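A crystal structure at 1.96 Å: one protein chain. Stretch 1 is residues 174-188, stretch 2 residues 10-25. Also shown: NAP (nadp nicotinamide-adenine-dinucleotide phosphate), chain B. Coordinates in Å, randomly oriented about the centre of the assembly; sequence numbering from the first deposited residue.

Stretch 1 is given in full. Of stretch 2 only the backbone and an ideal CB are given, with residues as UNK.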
# COMPACT_ATOMS: atom_id res chain seq x y z
N THR A 174 24.68 -9.72 0.89
CA THR A 174 24.50 -10.90 0.03
C THR A 174 23.12 -11.56 0.25
O THR A 174 22.55 -11.49 1.35
CB THR A 174 25.60 -11.94 0.24
OG1 THR A 174 25.54 -12.42 1.58
CG2 THR A 174 27.04 -11.36 -0.03
N ARG A 175 22.58 -12.19 -0.79
CA ARG A 175 21.36 -13.00 -0.68
C ARG A 175 21.51 -14.03 0.42
O ARG A 175 20.55 -14.30 1.14
CB ARG A 175 21.10 -13.78 -1.95
CG ARG A 175 20.38 -13.03 -2.99
CD ARG A 175 19.93 -14.01 -4.06
NE ARG A 175 19.64 -13.24 -5.26
CZ ARG A 175 20.50 -13.07 -6.25
NH1 ARG A 175 21.68 -13.67 -6.20
NH2 ARG A 175 20.16 -12.33 -7.29
N ASN A 176 22.70 -14.61 0.51
CA ASN A 176 22.98 -15.62 1.52
C ASN A 176 22.71 -15.11 2.93
O ASN A 176 22.01 -15.77 3.69
CB ASN A 176 24.39 -16.17 1.41
CG ASN A 176 24.65 -17.23 2.43
OD1 ASN A 176 25.54 -17.09 3.26
ND2 ASN A 176 23.85 -18.28 2.40
N GLU A 177 23.23 -13.94 3.27
CA GLU A 177 23.02 -13.37 4.60
C GLU A 177 21.59 -12.92 4.83
O GLU A 177 21.08 -13.05 5.94
CB GLU A 177 23.98 -12.21 4.89
CG GLU A 177 25.44 -12.64 4.92
CD GLU A 177 26.38 -11.50 5.18
OE1 GLU A 177 26.39 -10.50 4.41
OE2 GLU A 177 27.15 -11.65 6.13
N LEU A 178 20.93 -12.39 3.80
CA LEU A 178 19.52 -12.04 3.92
C LEU A 178 18.66 -13.28 4.12
O LEU A 178 17.69 -13.26 4.87
CB LEU A 178 19.04 -11.29 2.68
CG LEU A 178 19.72 -9.94 2.54
CD1 LEU A 178 19.50 -9.36 1.12
CD2 LEU A 178 19.24 -8.99 3.67
N ALA A 179 19.06 -14.38 3.47
CA ALA A 179 18.34 -15.65 3.61
C ALA A 179 18.51 -16.23 5.00
O ALA A 179 17.58 -16.82 5.56
CB ALA A 179 18.83 -16.64 2.58
N LEU A 180 19.72 -16.08 5.53
CA LEU A 180 20.03 -16.50 6.90
C LEU A 180 19.19 -15.72 7.90
O LEU A 180 18.65 -16.30 8.85
CB LEU A 180 21.55 -16.33 7.18
CG LEU A 180 22.02 -16.57 8.61
CD1 LEU A 180 21.55 -17.96 9.15
CD2 LEU A 180 23.54 -16.45 8.70
N ALA A 181 19.05 -14.42 7.68
CA ALA A 181 18.21 -13.56 8.52
C ALA A 181 16.74 -13.97 8.49
O ALA A 181 16.08 -13.99 9.54
CB ALA A 181 18.35 -12.09 8.08
N ALA A 182 16.23 -14.25 7.30
CA ALA A 182 14.87 -14.74 7.16
C ALA A 182 14.68 -16.08 7.93
O ALA A 182 13.71 -16.24 8.71
CB ALA A 182 14.52 -14.88 5.69
N ALA A 183 15.61 -17.02 7.73
CA ALA A 183 15.58 -18.31 8.43
C ALA A 183 15.70 -18.18 9.95
O ALA A 183 14.99 -18.88 10.71
CB ALA A 183 16.66 -19.26 7.87
N THR A 184 16.56 -17.28 10.41
CA THR A 184 16.70 -17.03 11.86
C THR A 184 15.38 -16.53 12.46
O THR A 184 14.89 -17.05 13.45
CB THR A 184 17.83 -16.00 12.10
OG1 THR A 184 19.05 -16.55 11.59
CG2 THR A 184 18.00 -15.66 13.57
N VAL A 185 14.81 -15.51 11.82
CA VAL A 185 13.55 -14.92 12.21
C VAL A 185 12.39 -15.94 12.28
O VAL A 185 11.61 -15.93 13.24
CB VAL A 185 13.23 -13.73 11.27
CG1 VAL A 185 11.76 -13.36 11.30
CG2 VAL A 185 14.10 -12.52 11.65
N LEU A 186 12.29 -16.80 11.27
CA LEU A 186 11.25 -17.86 11.19
C LEU A 186 11.30 -18.92 12.30
O LEU A 186 10.28 -19.57 12.60
CB LEU A 186 11.27 -18.53 9.81
CG LEU A 186 10.88 -17.64 8.61
CD1 LEU A 186 11.30 -18.28 7.28
CD2 LEU A 186 9.38 -17.30 8.61
N THR A 187 12.48 -19.09 12.90
CA THR A 187 12.74 -20.22 13.81
C THR A 187 13.08 -19.80 15.24
O THR A 187 13.67 -20.58 15.99
CB THR A 187 13.92 -21.07 13.30
OG1 THR A 187 15.07 -20.22 13.10
CG2 THR A 187 13.57 -21.76 11.99
N GLU A 188 12.71 -18.58 15.62
CA GLU A 188 12.84 -18.13 17.01
C GLU A 188 11.76 -17.10 17.35
O GLU A 188 11.23 -16.43 16.46
CB GLU A 188 14.23 -17.54 17.29
CG GLU A 188 14.54 -16.33 16.46
CD GLU A 188 15.96 -15.83 16.61
OE1 GLU A 188 16.15 -14.61 16.45
OE2 GLU A 188 16.89 -16.63 16.87
N UNK A 10 13.51 -19.79 -6.47
CA UNK A 10 14.32 -18.62 -6.78
C UNK A 10 15.60 -18.63 -5.97
O UNK A 10 15.80 -19.51 -5.12
CB UNK A 10 13.54 -17.33 -6.52
N UNK A 11 16.46 -17.64 -6.20
CA UNK A 11 17.79 -17.65 -5.58
C UNK A 11 17.66 -17.42 -4.09
O UNK A 11 18.19 -18.20 -3.29
CB UNK A 11 18.70 -16.59 -6.20
N UNK A 12 16.90 -16.41 -3.69
CA UNK A 12 16.74 -16.12 -2.26
C UNK A 12 16.01 -17.24 -1.55
O UNK A 12 16.43 -17.66 -0.48
CB UNK A 12 15.99 -14.80 -2.06
N UNK A 13 14.90 -17.68 -2.13
CA UNK A 13 14.04 -18.75 -1.58
C UNK A 13 14.77 -20.07 -1.36
O UNK A 13 14.58 -20.72 -0.33
CB UNK A 13 12.85 -18.99 -2.52
N UNK A 14 15.59 -20.46 -2.33
CA UNK A 14 16.40 -21.70 -2.24
C UNK A 14 17.40 -21.60 -1.11
O UNK A 14 17.60 -22.56 -0.38
CB UNK A 14 17.13 -21.97 -3.55
N UNK A 15 18.00 -20.43 -0.93
CA UNK A 15 18.94 -20.21 0.18
C UNK A 15 18.24 -20.19 1.55
O UNK A 15 18.81 -20.64 2.55
CB UNK A 15 19.69 -18.89 -0.03
N UNK A 16 17.01 -19.68 1.62
CA UNK A 16 16.23 -19.68 2.86
C UNK A 16 15.96 -21.14 3.27
O UNK A 16 16.16 -21.51 4.43
CB UNK A 16 14.92 -18.91 2.68
N UNK A 17 15.52 -21.95 2.31
CA UNK A 17 15.29 -23.37 2.55
C UNK A 17 16.56 -24.10 2.99
O UNK A 17 16.52 -24.91 3.92
CB UNK A 17 14.73 -24.03 1.29
N UNK A 18 17.69 -23.79 2.34
CA UNK A 18 18.95 -24.42 2.74
C UNK A 18 19.38 -24.05 4.16
O UNK A 18 19.87 -24.90 4.90
CB UNK A 18 20.06 -24.03 1.76
N UNK A 19 19.15 -22.79 4.55
CA UNK A 19 19.35 -22.37 5.94
C UNK A 19 18.33 -22.96 6.93
O UNK A 19 18.70 -23.32 8.05
CB UNK A 19 19.29 -20.84 6.01
N UNK A 20 17.05 -23.05 6.53
CA UNK A 20 16.03 -23.69 7.37
C UNK A 20 16.33 -25.16 7.62
O UNK A 20 16.07 -25.68 8.71
CB UNK A 20 14.65 -23.55 6.72
N UNK A 21 16.90 -25.82 6.61
CA UNK A 21 17.26 -27.25 6.71
C UNK A 21 18.36 -27.51 7.75
O UNK A 21 18.53 -28.63 8.21
CB UNK A 21 17.72 -27.77 5.35
N UNK A 22 19.10 -26.47 8.12
CA UNK A 22 20.08 -26.60 9.21
C UNK A 22 19.45 -26.30 10.57
O UNK A 22 20.11 -26.43 11.60
CB UNK A 22 21.27 -25.66 8.97
N UNK A 23 18.17 -25.91 10.59
CA UNK A 23 17.52 -25.52 11.85
C UNK A 23 16.31 -26.36 12.24
O UNK A 23 16.06 -26.57 13.42
CB UNK A 23 17.09 -24.06 11.76
N UNK A 24 15.54 -26.81 11.26
CA UNK A 24 14.30 -27.53 11.50
C UNK A 24 14.28 -28.78 10.61
O UNK A 24 14.96 -28.80 9.58
CB UNK A 24 13.09 -26.64 11.23
N UNK A 25 13.52 -29.83 11.00
CA UNK A 25 13.42 -31.02 10.14
C UNK A 25 12.83 -30.68 8.79
O UNK A 25 12.01 -29.76 8.69
CB UNK A 25 12.57 -32.10 10.81
PA NAP B . 14.57 -14.77 -8.35
O1A NAP B . 14.42 -14.07 -9.66
O2A NAP B . 15.65 -15.77 -8.28
O5B NAP B . 13.20 -15.45 -7.90
C5B NAP B . 11.92 -14.89 -8.10
C4B NAP B . 10.95 -15.98 -7.68
O4B NAP B . 9.60 -15.55 -7.84
C3B NAP B . 11.17 -17.20 -8.57
O3B NAP B . 11.22 -18.36 -7.77
C2B NAP B . 9.93 -17.25 -9.42
O2B NAP B . 9.53 -18.57 -9.64
C1B NAP B . 8.92 -16.58 -8.52
N9A NAP B . 7.77 -16.13 -9.32
C8A NAP B . 7.77 -15.36 -10.44
N7A NAP B . 6.49 -15.20 -10.85
C5A NAP B . 5.68 -15.90 -10.00
C6A NAP B . 4.30 -16.09 -9.96
N6A NAP B . 3.50 -15.54 -10.87
N1A NAP B . 3.77 -16.86 -8.95
C2A NAP B . 4.59 -17.44 -8.01
N3A NAP B . 5.95 -17.24 -8.05
C4A NAP B . 6.48 -16.49 -9.04
O3 NAP B . 14.80 -13.62 -7.23
PN NAP B . 15.76 -13.59 -5.94
O1N NAP B . 15.54 -14.85 -5.21
O2N NAP B . 17.14 -13.21 -6.37
O5D NAP B . 15.09 -12.39 -5.04
C5D NAP B . 13.80 -12.57 -4.47
C4D NAP B . 12.87 -11.36 -4.61
O4D NAP B . 13.52 -10.20 -4.13
C3D NAP B . 12.51 -11.06 -6.07
O3D NAP B . 11.33 -11.67 -6.52
C2D NAP B . 12.40 -9.54 -6.13
O2D NAP B . 11.11 -9.04 -5.85
C1D NAP B . 13.30 -9.10 -4.99
N1N NAP B . 14.54 -8.56 -5.57
C2N NAP B . 15.36 -7.87 -4.74
C3N NAP B . 16.51 -7.30 -5.22
C7N NAP B . 17.39 -6.54 -4.32
O7N NAP B . 18.62 -6.10 -4.89
N7N NAP B . 16.95 -6.30 -3.08
C4N NAP B . 16.89 -7.51 -6.56
C5N NAP B . 16.09 -8.28 -7.37
C6N NAP B . 14.88 -8.76 -6.88
P2B NAP B . 9.96 -19.38 -10.97
O1X NAP B . 11.17 -20.22 -10.61
O2X NAP B . 10.32 -18.45 -12.12
O3X NAP B . 8.76 -20.23 -11.32

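Position 10 comes right before a helix, at its N-cap, beside the dinucleotide. An ideal CB would lie 2.4 Å from NAP O5B, a clash, so only a residue without a side chain fits the backbone as it stands. It is G10.

At position 11 CA-to-CB points toward stretch 1, and the ideal CB is 3.6 Å from R175 CD. The guanidinium beyond it invites a long polar or acidic chain. The residue is Q11, whose OE1 lies over one face of that group, 3.4 Å from R175 NH1; the angle is too poor for a hydrogen bond. Its backbone does firmer work, Q11 N donating to NAP O2A at 2.9 Å.

Position 12 points sideways, but between R175, L178 and A179 there is apolar space that a branched aliphatic chain could reach. L12 does so with chi1 t and chi2 p, placing CD1 4.1 Å from L178 CB and 4.3 Å from A179 CB. L12 N donates to NAP O1N at 2.6 Å, while R175 NE, from the other helix, donates to NAP O2N at 2.7 Å; the two helices thus share one phosphate.

Position 13 points away, leaving stretch 1 no say; it is G13. At 14 an ideal CB would be crowded by the carbonyl oxygen of residue 10, at 3.2 Å, which favours glycine: G14.

The ideal CB of position 15 lies 3.6 Å from A179 CB, so the helices are close here, and a flexible aliphatic chain could spread toward R175 and N176. L15 places CD1 3.7 Å from R175 CB.

Position 16 points sideways past A179 toward A182, where small alanines leave room for a compact apolar group; valine, isoleucine or leucine would be reasonable. V16 sets CG2 3.8 Å from A179 CB and 3.9 Å from A182 CB. A179 itself sits as a knob among L12, L15, V16 and position 19.

Positions 17 and 18 do not reach stretch 1 and are I17 and Q18.

Position 19 points toward a hole formed by N176, A179, L180 and A183. A flat ring would suit it, especially one with a polar edge for the N176 amide. H19 fills it: L180 CB stands 4.0 Å from the ring centroid, over the face, in a CH-pi contact, and N176 ND2 approaches the edge, 2.7 Å from H19 NE2.

Position 20 points sideways near A183, with L186 and T187 beyond, so a longer aliphatic chain is apt. L20 brings CD2 3.8 Å from A183 CB and CD1 4.2 Å from L186 CD1.

Positions 21 and 22, without contacts here, are L21 and K22.

Position 23 faces T187, with the hydroxyl of T184 farther along; a long chain with a polar tip suits. K23 extends its CD to 3.5 Å from T187 OG1, and a water links T187 OG1 to K23 NZ, the latter bond weak.

At 24, T187 CG2 invites a small apolar group; V24 CG1 meets it at 3.8 Å. Position 25, out of reach, is P25, its phi of -61° natural for proline.

Stretch 2 10-25: GQLGGLVIQHLLKKVP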
# COMPACT_ATOMS: atom_id res chain seq x y z
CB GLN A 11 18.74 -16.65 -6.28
CG GLN A 11 18.80 -16.89 -7.79
CD GLN A 11 19.73 -15.94 -8.51
OE1 GLN A 11 20.95 -16.10 -8.45
NE2 GLN A 11 19.17 -14.95 -9.21
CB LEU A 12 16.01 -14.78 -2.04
CG LEU A 12 15.92 -14.25 -0.60
CD1 LEU A 12 17.28 -13.71 -0.11
CD2 LEU A 12 14.85 -13.14 -0.51
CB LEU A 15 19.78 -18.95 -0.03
CG LEU A 15 20.85 -18.89 -1.12
CD1 LEU A 15 21.28 -17.42 -1.38
CD2 LEU A 15 22.06 -19.75 -0.75
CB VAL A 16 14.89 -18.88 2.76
CG1 VAL A 16 13.94 -19.21 3.93
CG2 VAL A 16 15.15 -17.38 2.77
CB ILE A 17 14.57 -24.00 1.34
CG1 ILE A 17 13.13 -23.45 1.33
CG2 ILE A 17 14.63 -25.57 1.39
CD1 ILE A 17 12.30 -23.84 0.16
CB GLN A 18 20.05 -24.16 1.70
CG GLN A 18 19.79 -24.92 0.39
CD GLN A 18 19.52 -26.43 0.60
OE1 GLN A 18 20.29 -27.12 1.26
NE2 GLN A 18 18.42 -26.94 0.03
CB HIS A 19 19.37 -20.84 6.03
CG HIS A 19 20.61 -20.23 5.45
ND1 HIS A 19 21.84 -20.33 6.07
CD2 HIS A 19 20.81 -19.52 4.32
CE1 HIS A 19 22.75 -19.71 5.33
NE2 HIS A 19 22.14 -19.20 4.27
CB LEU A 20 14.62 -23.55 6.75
CG LEU A 20 13.96 -22.16 6.81
CD1 LEU A 20 12.64 -22.10 6.04
CD2 LEU A 20 13.77 -21.76 8.27
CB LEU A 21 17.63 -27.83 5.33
CG LEU A 21 16.48 -28.11 4.35
CD1 LEU A 21 16.97 -28.40 2.90
CD2 LEU A 21 15.58 -29.24 4.83
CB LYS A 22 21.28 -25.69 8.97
CG LYS A 22 22.10 -26.03 7.75
CD LYS A 22 23.31 -25.12 7.71
CE LYS A 22 24.01 -25.14 6.36
NZ LYS A 22 24.41 -23.73 6.01
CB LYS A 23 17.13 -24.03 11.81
CG LYS A 23 18.29 -23.06 11.76
CD LYS A 23 17.81 -21.64 11.41
CE LYS A 23 18.97 -20.64 11.22
NZ LYS A 23 19.68 -20.32 12.51
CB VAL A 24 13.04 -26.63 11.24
CG1 VAL A 24 12.96 -25.46 12.23
CG2 VAL A 24 13.03 -26.10 9.80
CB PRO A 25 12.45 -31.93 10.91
CG PRO A 25 12.57 -31.49 12.32
CD PRO A 25 12.72 -30.00 12.23
O HOH W 1 17.60 -19.59 15.01
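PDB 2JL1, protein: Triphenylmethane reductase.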